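Local coordinates for putative uncharacterized protein PH0594 (Pyrococcus horikoshii, PDB 4HXF) that probably acts as a serine peptidase of the prolyl oligopeptidase family, an acylaminoacyl peptidase that assembles into a self-compartmentalizing hexamer, at residues L476-S487 / Y530-I541. Residues are numbered along the deposited sequence; the frame is centred on the assembly and turned at random. Where two conformers were deposited one is given.
Sequences LTQSDLFKAGIS and YAKNVKAPLLLI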
loop_
_atom_site.group_PDB
_atom_site.type_symbol
_atom_site.label_atom_id
_atom_site.label_comp_id
_atom_site.label_asym_id
_atom_site.label_seq_id
_atom_site.Cartn_x
_atom_site.Cartn_y
_atom_site.Cartn_z
ATOM N N LEU A 476 3.633 8.706 -53.244
ATOM C CA LEU A 476 2.171 8.646 -53.471
ATOM C C LEU A 476 1.674 9.946 -54.067
ATOM O O LEU A 476 0.628 9.999 -54.724
ATOM C CB LEU A 476 1.418 8.377 -52.170
ATOM C CG LEU A 476 1.155 6.905 -51.875
ATOM C CD1 LEU A 476 2.236 5.902 -52.130
ATOM C CD2 LEU A 476 0.350 6.757 -50.539
ATOM N N THR A 477 2.448 11.011 -53.906
ATOM C CA THR A 477 2.103 12.281 -54.528
ATOM C C THR A 477 2.673 12.468 -55.927
ATOM O O THR A 477 2.211 13.294 -56.708
ATOM C CB THR A 477 2.551 13.537 -53.743
ATOM O OG1 THR A 477 3.967 13.663 -53.753
ATOM C CG2 THR A 477 1.979 13.639 -52.314
ATOM N N GLN A 478 3.692 11.642 -56.324
ATOM C CA GLN A 478 4.380 11.893 -57.580
ATOM C C GLN A 478 4.236 10.750 -58.583
ATOM O O GLN A 478 4.645 10.914 -59.732
ATOM C CB GLN A 478 5.857 12.068 -57.301
ATOM C CG GLN A 478 6.216 13.250 -56.385
ATOM C CD GLN A 478 5.734 14.566 -56.928
ATOM O OE1 GLN A 478 5.828 14.839 -58.144
ATOM N NE2 GLN A 478 5.257 15.453 -55.999
ATOM N N SER A 479 3.680 9.620 -58.194
ATOM C CA SER A 479 3.599 8.488 -59.079
ATOM C C SER A 479 2.240 7.855 -58.900
ATOM O O SER A 479 1.630 7.962 -57.818
ATOM C CB SER A 479 4.631 7.487 -58.650
ATOM O OG SER A 479 4.652 6.223 -59.322
ATOM N N ASP A 480 1.787 7.217 -59.938
ATOM C CA ASP A 480 0.579 6.444 -59.862
ATOM C C ASP A 480 0.896 4.941 -59.798
ATOM O O ASP A 480 -0.004 4.106 -59.899
ATOM C CB ASP A 480 -0.350 6.758 -61.075
ATOM C CG ASP A 480 -0.801 8.228 -61.142
ATOM O OD1 ASP A 480 -1.059 8.849 -60.093
ATOM O OD2 ASP A 480 -0.924 8.743 -62.295
ATOM N N LEU A 481 2.156 4.575 -59.603
ATOM C CA LEU A 481 2.507 3.187 -59.567
ATOM C C LEU A 481 1.978 2.419 -58.365
ATOM O O LEU A 481 1.650 1.277 -58.480
ATOM C CB LEU A 481 4.070 3.064 -59.608
ATOM C CG LEU A 481 4.698 1.664 -59.667
ATOM C CD1 LEU A 481 4.170 0.908 -60.906
ATOM C CD2 LEU A 481 6.241 1.848 -59.663
ATOM N N PHE A 482 1.896 3.061 -57.195
ATOM C CA PHE A 482 1.664 2.383 -55.929
ATOM C C PHE A 482 0.210 2.298 -55.527
ATOM O O PHE A 482 -0.575 3.221 -55.758
ATOM C CB PHE A 482 2.464 3.055 -54.823
ATOM C CG PHE A 482 3.917 3.162 -55.138
ATOM C CD1 PHE A 482 4.452 4.298 -55.702
ATOM C CD2 PHE A 482 4.740 2.082 -54.964
ATOM C CE1 PHE A 482 5.748 4.413 -56.074
ATOM C CE2 PHE A 482 6.053 2.187 -55.374
ATOM C CZ PHE A 482 6.574 3.313 -55.921
ATOM N N LYS A 483 -0.152 1.137 -54.977
ATOM C CA LYS A 483 -1.561 0.832 -54.641
ATOM C C LYS A 483 -1.886 1.137 -53.150
ATOM O O LYS A 483 -3.035 1.185 -52.770
ATOM C CB LYS A 483 -1.841 -0.589 -54.961
ATOM C CG LYS A 483 -1.853 -0.832 -56.481
ATOM C CD LYS A 483 -2.796 0.099 -57.255
ATOM C CE LYS A 483 -2.959 -0.396 -58.708
ATOM N NZ LYS A 483 -1.632 -0.282 -59.421
ATOM N N ALA A 484 -0.857 1.250 -52.334
ATOM C CA ALA A 484 -0.918 1.464 -50.878
ATOM C C ALA A 484 0.392 1.952 -50.386
ATOM O O ALA A 484 1.427 1.585 -50.905
ATOM C CB ALA A 484 -1.259 0.134 -50.172
ATOM N N GLY A 485 0.366 2.685 -49.296
ATOM C CA GLY A 485 1.523 3.158 -48.604
ATOM C C GLY A 485 1.428 3.071 -47.107
ATOM O O GLY A 485 0.294 3.191 -46.538
ATOM N N ILE A 486 2.558 2.834 -46.449
ATOM C CA ILE A 486 2.687 2.961 -44.976
ATOM C C ILE A 486 3.824 3.883 -44.729
ATOM O O ILE A 486 4.998 3.522 -44.969
ATOM C CB ILE A 486 2.821 1.616 -44.225
ATOM C CG1 ILE A 486 1.636 0.662 -44.562
ATOM C CG2 ILE A 486 2.950 1.929 -42.714
ATOM C CD1 ILE A 486 1.662 -0.619 -43.717
ATOM N N SER A 487 3.524 5.089 -44.257
ATOM C CA SER A 487 4.573 6.105 -43.993
ATOM C C SER A 487 4.709 6.292 -42.497
ATOM O O SER A 487 3.732 6.596 -41.818
ATOM C CB SER A 487 4.118 7.414 -44.618
ATOM O OG SER A 487 4.849 8.553 -44.145
ATOM N N TYR A 530 1.534 18.647 -52.425
ATOM C CA TYR A 530 1.038 17.817 -53.520
ATOM C C TYR A 530 0.049 16.799 -53.099
ATOM O O TYR A 530 -0.252 15.835 -53.814
ATOM C CB TYR A 530 2.266 17.071 -54.135
ATOM C CG TYR A 530 3.376 18.021 -54.640
ATOM C CD1 TYR A 530 4.445 18.371 -53.815
ATOM C CD2 TYR A 530 3.498 18.341 -55.969
ATOM C CE1 TYR A 530 5.471 19.152 -54.262
ATOM C CE2 TYR A 530 4.611 19.091 -56.446
ATOM C CZ TYR A 530 5.594 19.465 -55.551
ATOM O OH TYR A 530 6.566 20.334 -56.023
ATOM N N ALA A 531 -0.496 16.995 -51.882
ATOM C CA ALA A 531 -1.537 16.078 -51.332
ATOM C C ALA A 531 -2.687 15.789 -52.280
ATOM O O ALA A 531 -3.194 14.680 -52.248
ATOM C CB ALA A 531 -2.036 16.720 -50.039
ATOM N N LYS A 532 -3.114 16.762 -53.076
ATOM C CA LYS A 532 -4.237 16.532 -54.004
ATOM C C LYS A 532 -3.997 15.367 -54.978
ATOM O O LYS A 532 -4.913 14.783 -55.488
ATOM C CB LYS A 532 -4.672 17.832 -54.700
ATOM C CG LYS A 532 -3.653 18.298 -55.690
ATOM C CD LYS A 532 -4.038 19.575 -56.479
ATOM C CE LYS A 532 -2.738 20.274 -56.993
ATOM N N ASN A 533 -2.739 15.060 -55.213
ATOM C CA ASN A 533 -2.379 14.033 -56.169
ATOM C C ASN A 533 -2.565 12.612 -55.684
ATOM O O ASN A 533 -2.454 11.640 -56.516
ATOM C CB ASN A 533 -0.897 14.162 -56.566
ATOM C CG ASN A 533 -0.562 15.430 -57.333
ATOM O OD1 ASN A 533 -1.430 16.174 -57.805
ATOM N ND2 ASN A 533 0.740 15.678 -57.513
ATOM N N VAL A 534 -2.669 12.439 -54.382
ATOM C CA VAL A 534 -2.681 11.082 -53.778
ATOM C C VAL A 534 -3.931 10.313 -54.205
ATOM O O VAL A 534 -5.083 10.867 -54.166
ATOM C CB VAL A 534 -2.564 11.107 -52.276
ATOM C CG1 VAL A 534 -2.700 9.694 -51.628
ATOM C CG2 VAL A 534 -1.277 11.808 -51.864
ATOM N N LYS A 535 -3.739 9.075 -54.626
ATOM C CA LYS A 535 -4.849 8.225 -55.023
ATOM C C LYS A 535 -4.852 6.898 -54.257
ATOM O O LYS A 535 -5.827 6.177 -54.330
ATOM C CB LYS A 535 -4.754 7.907 -56.521
ATOM C CG LYS A 535 -4.833 9.079 -57.445
ATOM C CD LYS A 535 -4.615 8.671 -58.908
ATOM C CE LYS A 535 -3.882 9.747 -59.702
ATOM N NZ LYS A 535 -2.588 10.273 -59.101
ATOM N N ALA A 536 -3.758 6.526 -53.613
ATOM C CA ALA A 536 -3.651 5.237 -52.944
ATOM C C ALA A 536 -3.918 5.362 -51.475
ATOM O O ALA A 536 -3.484 6.338 -50.866
ATOM C CB ALA A 536 -2.204 4.683 -53.123
ATOM N N PRO A 537 -4.581 4.384 -50.877
ATOM C CA PRO A 537 -4.739 4.428 -49.407
ATOM C C PRO A 537 -3.415 4.467 -48.656
ATOM O O PRO A 537 -2.438 3.766 -49.049
ATOM C CB PRO A 537 -5.497 3.147 -49.057
ATOM C CG PRO A 537 -5.435 2.350 -50.313
ATOM C CD PRO A 537 -5.206 3.208 -51.475
ATOM N N LEU A 538 -3.397 5.273 -47.626
ATOM C CA LEU A 538 -2.177 5.540 -46.864
ATOM C C LEU A 538 -2.448 5.388 -45.356
ATOM O O LEU A 538 -3.409 5.864 -44.821
ATOM C CB LEU A 538 -1.711 6.965 -47.149
ATOM C CG LEU A 538 -0.537 7.457 -46.292
ATOM C CD1 LEU A 538 0.799 6.689 -46.567
ATOM C CD2 LEU A 538 -0.375 8.983 -46.591
ATOM N N LEU A 539 -1.565 4.682 -44.693
ATOM C CA LEU A 539 -1.494 4.595 -43.222
ATOM C C LEU A 539 -0.310 5.369 -42.806
ATOM O O LEU A 539 0.854 5.103 -43.248
ATOM C CB LEU A 539 -1.344 3.141 -42.737
ATOM C CG LEU A 539 -1.166 3.000 -41.235
ATOM C CD1 LEU A 539 -2.336 3.539 -40.368
ATOM C CD2 LEU A 539 -0.864 1.494 -40.989
ATOM N N LEU A 540 -0.562 6.349 -41.960
ATOM C CA LEU A 540 0.483 7.140 -41.291
ATOM C C LEU A 540 0.666 6.620 -39.879
ATOM O O LEU A 540 -0.312 6.342 -39.137
ATOM C CB LEU A 540 0.115 8.652 -41.266
ATOM C CG LEU A 540 0.240 9.320 -42.620
ATOM C CD1 LEU A 540 -0.718 10.572 -42.680
ATOM C CD2 LEU A 540 1.748 9.668 -42.917
ATOM N N ILE A 541 1.947 6.353 -39.497
ATOM C CA ILE A 541 2.267 5.923 -38.148
ATOM C C ILE A 541 3.180 6.962 -37.587
ATOM O O ILE A 541 4.178 7.354 -38.248
ATOM C CB ILE A 541 2.982 4.544 -38.176
ATOM C CG1 ILE A 541 2.041 3.464 -38.660
ATOM C CG2 ILE A 541 3.466 4.204 -36.740
ATOM C CD1 ILE A 541 2.566 2.050 -38.897
HETATM O O HOH W 1 -1.165 7.843 -54.732
HETATM O O HOH W 2 -0.537 9.820 -57.728
#
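G485 pairs with L538, and I486 with L539, on neighbouring parallel strands. Four backbone hydrogen bonds run from G485 N to P537 O (3.0 Å) to I541 N to S487 O (2.9 Å). This half is buried and tight. I486 CG2 meets I541 CD1 on one sheet face; on the other, L476 CD2 lies 4.0 Å from L538 CB. T477 OG1, between backbone N and carbonyl carbon (chi1 69°), bonds to W474 O and accepts from Q478 NE2 at 3.1 Å. T477 CG2 lies 3.5 Å from Y530 O and 3.8 Å from V534 CG2. N533 ND2 reaches T477 O in the carbonyl plane at 2.9 Å. With an alanine for T477, Q478 NE2 would probably lose its hydroxyl acceptor and a gap would open beside V534. Q478 NE2 also lies 3.3 Å above one Y530 ring face, amide and ring nearly perpendicular. A water accepts from K535 N and donates to L476 O. On the looser solvent side D480 OD1 and K535 NZ form a salt bridge, modelled too short to trust its geometry. The strands lie inside the alpha/beta-hydrolase sheet, between strands 460-465 and 568-573. Helix 586-605 packs on I486 and L539, helix 552-563 on V534 and L538.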